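Local atomic coordinates of PHD finger protein 3 (Homo sapiens, PDB entry 6Q2V), a protein that probably binds zinc through PHD-finger parts lying outside this piece, which is its SPOC domain, a module of transcriptional regulators. Residues I55-V60 and R101-V106; D116-P121 and L151-K156. All coordinates share one frame; numbering follows the deposited sequence.

Contact 1 (I55-V60 and R101-V106); sequences ISPQTV and RKRYGV
Ile-55 and Tyr-104 form an antiparallel hydrogen-bonded pair just where strand 48-55 ends and strand 104-107 begins. Tyr-104 N gives an almost straight bond (176°) to Ile-55 O, at 3.2 Å; the return bond, Ile-55 N to Tyr-104 O, is weak and strongly bent. Past this pair the chain turns at Ser-56 into helix 57-69, which puts Pro-57 over the tyrosine. A CH-pi contact results: Pro-57 CB stands 3.8 Å from the centroid of the Tyr-104 ring, over one face but shifted toward the CE2-CZ side. Val-60 meets the same ring in its plane, CB 4.0 Å from CD2 of Tyr-104, so face and edge are held by the first turn of one helix. Apolar contact continues along the strand, where Ile-55 CG2 touches Val-106 CG2 at 3.6 Å and the two side chains cross at about a right angle. The Arg-103 chain bends at chi2 (-79°), so that its methylene CD lies beside Ile-55 O. Arg-103 NH1 bonds Lys-102 O at 2.6 Å, from above the carbonyl plane. Lys-102, with positive phi, is the C' residue of the Schellman motif that ends helix 85-101. The contact lies where the chain leaving helix 85-101 passes the start of helix 57-69; Trp-61 of the latter meets the Tyr-104 ring nearly perpendicularly. Strand 114-122 lies beside strand 104-107, and its Ile-120 and Pro-121 touch Tyr-104.

Contact 2 (D116-P121 and L151-K156); sequences DMYLIP and LIIRQK
Tyr-118 and Leu-151 exchange two backbone bonds: Leu-151 N to Tyr-118 O, 2.7 Å, and Tyr-118 N to Leu-151 O, 2.8 Å, both close to straight. Two pairs along, Ile-153 N reaches Asp-116 O at 2.9 Å with a more bent N-H. Between them Met-117 faces Ile-152 as a non-hydrogen-bonded pair, where Met-117 CA also offers a CA-H...O contact to Leu-151 O. The side chains alternate. On one face Leu-151 and Ile-153 both meet the CD2-CE2 side of the Tyr-118 ring: Ile-153 CD1 comes to the ring edge in plane, 3.5 Å from CE2 of Tyr-118, whereas Leu-151 CD2 approaches CD2 of Tyr-118 obliquely at 3.9 Å. In Ile-153, CG1 lies beside the backbone N (chi1 -80°) and chi2 (144°) swings CD1 to the tyrosine edge. On the other face Met-117, a selenomethionine, runs extended alongside Ile-152, SE 4.1 Å from CG1 of Ile-152. Farther out, helix 57-69 covers the sheet face that carries Tyr-118, Leu-151 and Ile-153, with Val-60 on Tyr-118 and both Tyr-63 and Ile-67 on Ile-153. Strands 73-82 and 104-107 flank the pair through backbone bonds of Ile-152 with Cys-76 and Met-117 with Ala-107, and Phe-80 packs on Met-117. The segments run antiparallel (170°) as neighbouring strands in mid-sheet under a helix, in keeping with the distorted beta-barrel of the SPOC domain.

Along the chain, strand 48-55 comes first and runs into helix 57-69. Contact 1 closes the loop made by that helix, strand 73-82 and helix 85-101, bringing the start of strand 104-107 back beside Ile-55. Strand 114-122 then follows, and contact 2 closes a second loop, largely without helix or strand, when strand 147-155 returns to it. The two loops are in series, neither crossing nor enclosing the other. They join through neighbouring strands: Gly-105 N lies 2.6 Å from Leu-119 O, a probable hydrogen bond, and Arg-103 O packs against Pro-121 CD. The order 48-55, 104-107, 114-122, 147-155 thus becomes one continuous part of the sheet.

Contact 1 (I55-V60 and R101-V106)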
ATOM      1  N   ILE A  55      -5.643   3.392  11.497  1.00 61.24           N
ATOM      2  CA  ILE A  55      -4.468   3.432  12.359  1.00 61.77           C
ATOM      3  C   ILE A  55      -3.850   4.816  12.240  1.00 70.29           C
ATOM      4  O   ILE A  55      -3.933   5.460  11.190  1.00 71.38           O
ATOM      5  CB  ILE A  55      -3.460   2.313  11.991  1.00 63.61           C
ATOM      6  CG1 ILE A  55      -2.362   2.202  13.054  1.00 59.82           C
ATOM      7  CG2 ILE A  55      -2.858   2.557  10.614  1.00 60.55           C
ATOM      8  CD1 ILE A  55      -1.333   1.131  12.762  1.00 57.31           C
ATOM      9  N   SER A  56      -3.241   5.280  13.327  1.00 74.58           N
ATOM     10  CA  SER A  56      -2.589   6.580  13.307  1.00 73.31           C
ATOM     11  C   SER A  56      -1.323   6.516  12.456  1.00 66.87           C
ATOM     12  O   SER A  56      -0.551   5.556  12.561  1.00 66.33           O
ATOM     13  CB  SER A  56      -2.245   7.034  14.725  1.00 74.37           C
ATOM     14  OG  SER A  56      -1.819   8.385  14.739  1.00 79.26           O
ATOM     15  N   PRO A  57      -1.086   7.514  11.600  1.00 66.74           N
ATOM     16  CA  PRO A  57       0.102   7.460  10.728  1.00 64.46           C
ATOM     17  C   PRO A  57       1.416   7.416  11.488  1.00 61.29           C
ATOM     18  O   PRO A  57       2.356   6.742  11.047  1.00 63.17           O
ATOM     19  CB  PRO A  57      -0.027   8.741   9.891  1.00 57.92           C
ATOM     20  CG  PRO A  57      -1.484   9.075   9.925  1.00 61.94           C
ATOM     21  CD  PRO A  57      -1.954   8.661  11.288  1.00 67.74           C
ATOM     22  N   GLN A  58       1.513   8.114  12.623  1.00 65.62           N
ATOM     23  CA  GLN A  58       2.767   8.117  13.368  1.00 76.42           C
ATOM     24  C   GLN A  58       3.014   6.780  14.056  1.00 72.05           C
ATOM     25  O   GLN A  58       4.169   6.414  14.295  1.00 72.27           O
ATOM     26  CB  GLN A  58       2.778   9.268  14.377  1.00 84.00           C
ATOM     27  CG  GLN A  58       2.582   8.860  15.826  1.00 82.33           C
ATOM     28  CD  GLN A  58       2.598  10.050  16.764  1.00 88.41           C
ATOM     29  OE1 GLN A  58       2.074  11.116  16.441  1.00 82.83           O
ATOM     30  NE2 GLN A  58       3.203   9.874  17.933  1.00 76.27           N
ATOM     31  N   THR A  59       1.950   6.036  14.374  1.00 73.79           N
ATOM     32  CA  THR A  59       2.127   4.662  14.830  1.00 64.45           C
ATOM     33  C   THR A  59       2.748   3.802  13.737  1.00 64.30           C
ATOM     34  O   THR A  59       3.505   2.868  14.030  1.00 66.29           O
ATOM     35  CB  THR A  59       0.783   4.078  15.277  1.00 64.13           C
ATOM     36  OG1 THR A  59       0.235   4.886  16.326  1.00 66.25           O
ATOM     37  CG2 THR A  59       0.946   2.650  15.782  1.00 56.41           C
ATOM     38  N   VAL A  60       2.459   4.119  12.474  1.00 62.01           N
ATOM     39  CA  VAL A  60       3.023   3.370  11.358  1.00 61.96           C
ATOM     40  C   VAL A  60       4.465   3.789  11.095  1.00 55.77           C
ATOM     41  O   VAL A  60       5.342   2.941  10.894  1.00 57.33           O
ATOM     42  CB  VAL A  60       2.140   3.552  10.110  1.00 59.79           C
ATOM     43  CG1 VAL A  60       2.937   3.288   8.839  1.00 55.18           C
ATOM     44  CG2 VAL A  60       0.924   2.644  10.184  1.00 60.88           C
ATOM     45  N   ARG A 101     -10.100  11.694   7.510  1.00 59.92           N
ATOM     46  CA  ARG A 101      -9.852  11.304   8.892  1.00 61.28           C
ATOM     47  C   ARG A 101      -8.375  11.330   9.261  1.00 61.80           C
ATOM     48  O   ARG A 101      -8.049  11.116  10.435  1.00 76.77           O
ATOM     49  CB  ARG A 101     -10.420   9.906   9.154  1.00 60.93           C
ATOM     50  CG  ARG A 101     -11.929   9.874   9.332  1.00 55.60           C
ATOM     51  CD  ARG A 101     -12.473   8.464   9.177  1.00 66.59           C
ATOM     52  NE  ARG A 101     -13.933   8.443   9.133  1.00 76.72           N
ATOM     53  CZ  ARG A 101     -14.654   8.721   8.051  1.00 65.96           C
ATOM     54  NH1 ARG A 101     -14.050   9.042   6.914  1.00 64.85           N
ATOM     55  NH2 ARG A 101     -15.978   8.677   8.104  1.00 61.53           N
ATOM     56  N   LYS A 102      -7.488  11.587   8.301  1.00 64.69           N
ATOM     57  CA  LYS A 102      -6.043  11.616   8.524  1.00 67.39           C
ATOM     58  C   LYS A 102      -5.564  10.308   9.157  1.00 67.84           C
ATOM     59  O   LYS A 102      -4.986  10.279  10.245  1.00 73.18           O
ATOM     60  CB  LYS A 102      -5.644  12.824   9.377  1.00 64.46           C
ATOM     61  CG  LYS A 102      -5.834  14.164   8.684  1.00 68.84           C
ATOM     62  CD  LYS A 102      -4.669  15.101   8.966  1.00 59.89           C
ATOM     63  CE  LYS A 102      -4.871  16.457   8.305  1.00 53.80           C
ATOM     64  NZ  LYS A 102      -5.983  16.439   7.313  1.00 58.68           N
ATOM     65  N   ARG A 103      -5.826   9.212   8.448  1.00 63.91           N
ATOM     66  CA  ARG A 103      -5.491   7.880   8.924  1.00 64.20           C
ATOM     67  C   ARG A 103      -4.982   7.040   7.762  1.00 63.03           C
ATOM     68  O   ARG A 103      -5.086   7.420   6.593  1.00 59.77           O
ATOM     69  CB  ARG A 103      -6.697   7.193   9.579  1.00 63.89           C
ATOM     70  CG  ARG A 103      -7.203   7.865  10.844  1.00 67.96           C
ATOM     71  CD  ARG A 103      -6.337   7.515  12.039  1.00 75.82           C
ATOM     72  NE  ARG A 103      -6.742   8.246  13.236  1.00 73.99           N
ATOM     73  CZ  ARG A 103      -6.310   9.463  13.548  1.00 80.21           C
ATOM     74  NH1 ARG A 103      -5.456  10.090  12.750  1.00 73.54           N
ATOM     75  NH2 ARG A 103      -6.731  10.053  14.657  1.00 81.88           N
ATOM     76  N   TYR A 104      -4.422   5.884   8.103  1.00 60.85           N
ATOM     77  CA  TYR A 104      -4.044   4.861   7.141  1.00 53.45           C
ATOM     78  C   TYR A 104      -4.955   3.652   7.304  1.00 54.81           C
ATOM     79  O   TYR A 104      -5.684   3.517   8.291  1.00 59.98           O
ATOM     80  CB  TYR A 104      -2.579   4.443   7.321  1.00 55.61           C
ATOM     81  CG  TYR A 104      -1.564   5.536   7.061  1.00 48.24           C
ATOM     82  CD1 TYR A 104      -1.893   6.659   6.315  1.00 51.13           C
ATOM     83  CD2 TYR A 104      -0.272   5.437   7.562  1.00 55.02           C
ATOM     84  CE1 TYR A 104      -0.965   7.657   6.078  1.00 57.43           C
ATOM     85  CE2 TYR A 104       0.663   6.428   7.329  1.00 55.29           C
ATOM     86  CZ  TYR A 104       0.310   7.535   6.588  1.00 61.80           C
ATOM     87  OH  TYR A 104       1.237   8.525   6.355  1.00 57.38           O
ATOM     88  N   GLY A 105      -4.908   2.766   6.317  1.00 53.92           N
ATOM     89  CA  GLY A 105      -5.630   1.510   6.371  1.00 57.61           C
ATOM     90  C   GLY A 105      -4.696   0.365   6.711  1.00 50.96           C
ATOM     91  O   GLY A 105      -3.497   0.431   6.460  1.00 50.90           O
ATOM     92  N   VAL A 106      -5.257  -0.689   7.300  1.00 50.81           N
ATOM     93  CA  VAL A 106      -4.501  -1.878   7.675  1.00 48.02           C
ATOM     94  C   VAL A 106      -5.162  -3.090   7.035  1.00 45.83           C
ATOM     95  O   VAL A 106      -6.387  -3.241   7.099  1.00 51.33           O
ATOM     96  CB  VAL A 106      -4.421  -2.052   9.204  1.00 44.40           C
ATOM     97  CG1 VAL A 106      -3.262  -2.966   9.570  1.00 49.18           C
ATOM     98  CG2 VAL A 106      -4.284  -0.707   9.894  1.00 45.99           C
TER

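Contact 2 (D116-P121 and L151-K156)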
ATOM      1  N   ASP A 116       2.863  -7.274   7.964  1.00 66.52           N
ATOM      2  CA  ASP A 116       1.821  -6.266   8.042  1.00 61.54           C
ATOM      3  C   ASP A 116       1.741  -5.537   6.708  1.00 57.18           C
ATOM      4  O   ASP A 116       2.731  -5.435   5.979  1.00 60.34           O
ATOM      5  CB  ASP A 116       2.089  -5.271   9.176  1.00 65.84           C
ATOM      6  CG  ASP A 116       1.727  -5.828  10.537  1.00 70.21           C
ATOM      7  OD1 ASP A 116       2.573  -5.760  11.454  1.00 70.89           O
ATOM      8  OD2 ASP A 116       0.598  -6.337  10.690  1.00 80.69           O
HETATM    9  N   MSE A 117       0.551  -5.035   6.396  1.00 54.42           N
HETATM   10  CA  MSE A 117       0.352  -4.226   5.199  1.00 47.77           C
HETATM   11  C   MSE A 117      -0.530  -3.023   5.507  1.00 46.25           C
HETATM   12  O   MSE A 117      -1.574  -3.153   6.150  1.00 38.34           O
HETATM   13  CB  MSE A 117      -0.265  -5.056   4.074  1.00 46.59           C
HETATM   14  CG  MSE A 117      -0.650  -4.235   2.852  1.00 56.57           C
HETATM   15 SE   MSE A 117      -0.985  -5.311   1.264  1.00 92.57          SE
HETATM   16  CE  MSE A 117      -1.431  -3.873   0.024  1.00 59.01           C
ATOM     17  N   TYR A 118      -0.107  -1.848   5.043  1.00 49.08           N
ATOM     18  CA  TYR A 118      -0.791  -0.597   5.330  1.00 49.89           C
ATOM     19  C   TYR A 118      -1.130   0.122   4.033  1.00 50.36           C
ATOM     20  O   TYR A 118      -0.272   0.270   3.154  1.00 50.76           O
ATOM     21  CB  TYR A 118       0.065   0.303   6.229  1.00 45.30           C
ATOM     22  CG  TYR A 118       0.468  -0.350   7.533  1.00 55.34           C
ATOM     23  CD1 TYR A 118      -0.365  -0.307   8.643  1.00 49.80           C
ATOM     24  CD2 TYR A 118       1.684  -1.012   7.652  1.00 55.13           C
ATOM     25  CE1 TYR A 118       0.002  -0.905   9.836  1.00 50.29           C
ATOM     26  CE2 TYR A 118       2.058  -1.613   8.841  1.00 53.64           C
ATOM     27  CZ  TYR A 118       1.215  -1.556   9.929  1.00 50.86           C
ATOM     28  OH  TYR A 118       1.584  -2.153  11.113  1.00 61.43           O
ATOM     29  N   LEU A 119      -2.380   0.559   3.918  1.00 42.24           N
ATOM     30  CA  LEU A 119      -2.840   1.369   2.798  1.00 44.26           C
ATOM     31  C   LEU A 119      -2.788   2.837   3.200  1.00 43.25           C
ATOM     32  O   LEU A 119      -3.319   3.219   4.250  1.00 42.98           O
ATOM     33  CB  LEU A 119      -4.260   0.978   2.383  1.00 49.36           C
ATOM     34  CG  LEU A 119      -4.739   1.520   1.036  1.00 56.17           C
ATOM     35  CD1 LEU A 119      -4.011   0.828  -0.105  1.00 49.01           C
ATOM     36  CD2 LEU A 119      -6.244   1.360   0.895  1.00 54.98           C
ATOM     37  N   ILE A 120      -2.156   3.655   2.364  1.00 42.54           N
ATOM     38  CA  ILE A 120      -1.819   5.031   2.698  1.00 46.18           C
ATOM     39  C   ILE A 120      -2.388   5.942   1.617  1.00 43.18           C
ATOM     40  O   ILE A 120      -2.117   5.721   0.437  1.00 44.45           O
ATOM     41  CB  ILE A 120      -0.302   5.248   2.833  1.00 48.72           C
ATOM     42  CG1 ILE A 120       0.207   4.610   4.125  1.00 45.25           C
ATOM     43  CG2 ILE A 120       0.041   6.730   2.769  1.00 36.52           C
ATOM     44  CD1 ILE A 120       1.708   4.667   4.281  1.00 51.41           C
ATOM     45  N   PRO A 121      -3.170   6.960   1.971  1.00 41.97           N
ATOM     46  CA  PRO A 121      -3.596   7.955   0.979  1.00 44.13           C
ATOM     47  C   PRO A 121      -2.513   9.007   0.777  1.00 43.22           C
ATOM     48  O   PRO A 121      -1.963   9.546   1.742  1.00 44.03           O
ATOM     49  CB  PRO A 121      -4.856   8.563   1.607  1.00 44.80           C
ATOM     50  CG  PRO A 121      -4.623   8.427   3.083  1.00 40.06           C
ATOM     51  CD  PRO A 121      -3.798   7.179   3.285  1.00 42.83           C
ATOM     52  N   LEU A 151       1.889   0.006   1.515  1.00 39.26           N
ATOM     53  CA  LEU A 151       3.107  -0.208   2.292  1.00 41.65           C
ATOM     54  C   LEU A 151       3.113  -1.658   2.760  1.00 43.14           C
ATOM     55  O   LEU A 151       2.382  -2.027   3.683  1.00 43.74           O
ATOM     56  CB  LEU A 151       3.179   0.762   3.467  1.00 49.80           C
ATOM     57  CG  LEU A 151       4.440   0.700   4.330  1.00 46.11           C
ATOM     58  CD1 LEU A 151       5.577   1.466   3.675  1.00 49.73           C
ATOM     59  CD2 LEU A 151       4.161   1.239   5.724  1.00 43.26           C
ATOM     60  N   ILE A 152       3.939  -2.483   2.120  1.00 44.42           N
ATOM     61  CA  ILE A 152       4.009  -3.912   2.406  1.00 53.48           C
ATOM     62  C   ILE A 152       5.249  -4.186   3.247  1.00 54.66           C
ATOM     63  O   ILE A 152       6.340  -3.684   2.945  1.00 61.39           O
ATOM     64  CB  ILE A 152       4.026  -4.739   1.110  1.00 50.53           C
ATOM     65  CG1 ILE A 152       2.847  -4.344   0.217  1.00 48.58           C
ATOM     66  CG2 ILE A 152       3.985  -6.226   1.426  1.00 53.25           C
ATOM     67  CD1 ILE A 152       2.547  -5.339  -0.883  1.00 56.04           C
ATOM     68  N   ILE A 153       5.082  -4.982   4.298  1.00 56.97           N
ATOM     69  CA  ILE A 153       6.155  -5.335   5.221  1.00 60.34           C
ATOM     70  C   ILE A 153       6.311  -6.850   5.194  1.00 56.26           C
ATOM     71  O   ILE A 153       5.368  -7.581   5.519  1.00 54.09           O
ATOM     72  CB  ILE A 153       5.865  -4.830   6.643  1.00 58.88           C
ATOM     73  CG1 ILE A 153       6.199  -3.340   6.755  1.00 50.15           C
ATOM     74  CG2 ILE A 153       6.628  -5.647   7.672  1.00 55.76           C
ATOM     75  CD1 ILE A 153       5.259  -2.569   7.652  1.00 44.31           C
ATOM     76  N   ARG A 154       7.495  -7.319   4.798  1.00 57.27           N
ATOM     77  CA  ARG A 154       7.739  -8.739   4.582  1.00 65.76           C
ATOM     78  C   ARG A 154       9.015  -9.174   5.287  1.00 62.87           C
ATOM     79  O   ARG A 154       9.978  -8.410   5.391  1.00 65.55           O
ATOM     80  CB  ARG A 154       7.848  -9.069   3.088  1.00 65.06           C
ATOM     81  CG  ARG A 154       7.108  -8.105   2.176  1.00 67.40           C
ATOM     82  CD  ARG A 154       7.447  -8.358   0.719  1.00 62.78           C
ATOM     83  NE  ARG A 154       6.956  -9.655   0.265  1.00 61.40           N
ATOM     84  CZ  ARG A 154       7.168 -10.149  -0.950  1.00 66.88           C
ATOM     85  NH1 ARG A 154       7.865  -9.453  -1.838  1.00 50.58           N
ATOM     86  NH2 ARG A 154       6.684 -11.339  -1.276  1.00 72.47           N
ATOM     87  N   GLN A 155       9.015 -10.421   5.753  1.00 66.31           N
ATOM     88  CA  GLN A 155      10.176 -10.978   6.435  1.00 56.73           C
ATOM     89  C   GLN A 155      11.328 -11.182   5.456  1.00 62.44           C
ATOM     90  O   GLN A 155      11.126 -11.604   4.314  1.00 71.02           O
ATOM     91  CB  GLN A 155       9.802 -12.302   7.102  1.00 55.31           C
ATOM     92  CG  GLN A 155      10.891 -12.900   7.972  1.00 62.86           C
ATOM     93  CD  GLN A 155      10.922 -12.314   9.371  1.00 70.78           C
ATOM     94  OE1 GLN A 155       9.894 -11.900   9.909  1.00 71.14           O
ATOM     95  NE2 GLN A 155      12.105 -12.285   9.971  1.00 58.48           N
ATOM     96  N   LYS A 156      12.544 -10.887   5.913  1.00 62.26           N
ATOM     97  CA  LYS A 156      13.729 -10.890   5.058  1.00 65.42           C
ATOM     98  C   LYS A 156      14.255 -12.314   4.891  1.00 68.48           C
ATOM     99  O   LYS A 156      14.634 -12.953   5.878  1.00 64.75           O
ATOM    100  CB  LYS A 156      14.800  -9.987   5.668  1.00 62.29           C
ATOM    101  CG  LYS A 156      16.140  -9.970   4.964  1.00 58.69           C
ATOM    102  CD  LYS A 156      16.632  -8.537   4.817  1.00 68.44           C
ATOM    103  CE  LYS A 156      18.124  -8.418   5.092  1.00 69.28           C
ATOM    104  NZ  LYS A 156      18.465  -7.096   5.696  1.00 71.16           N
TER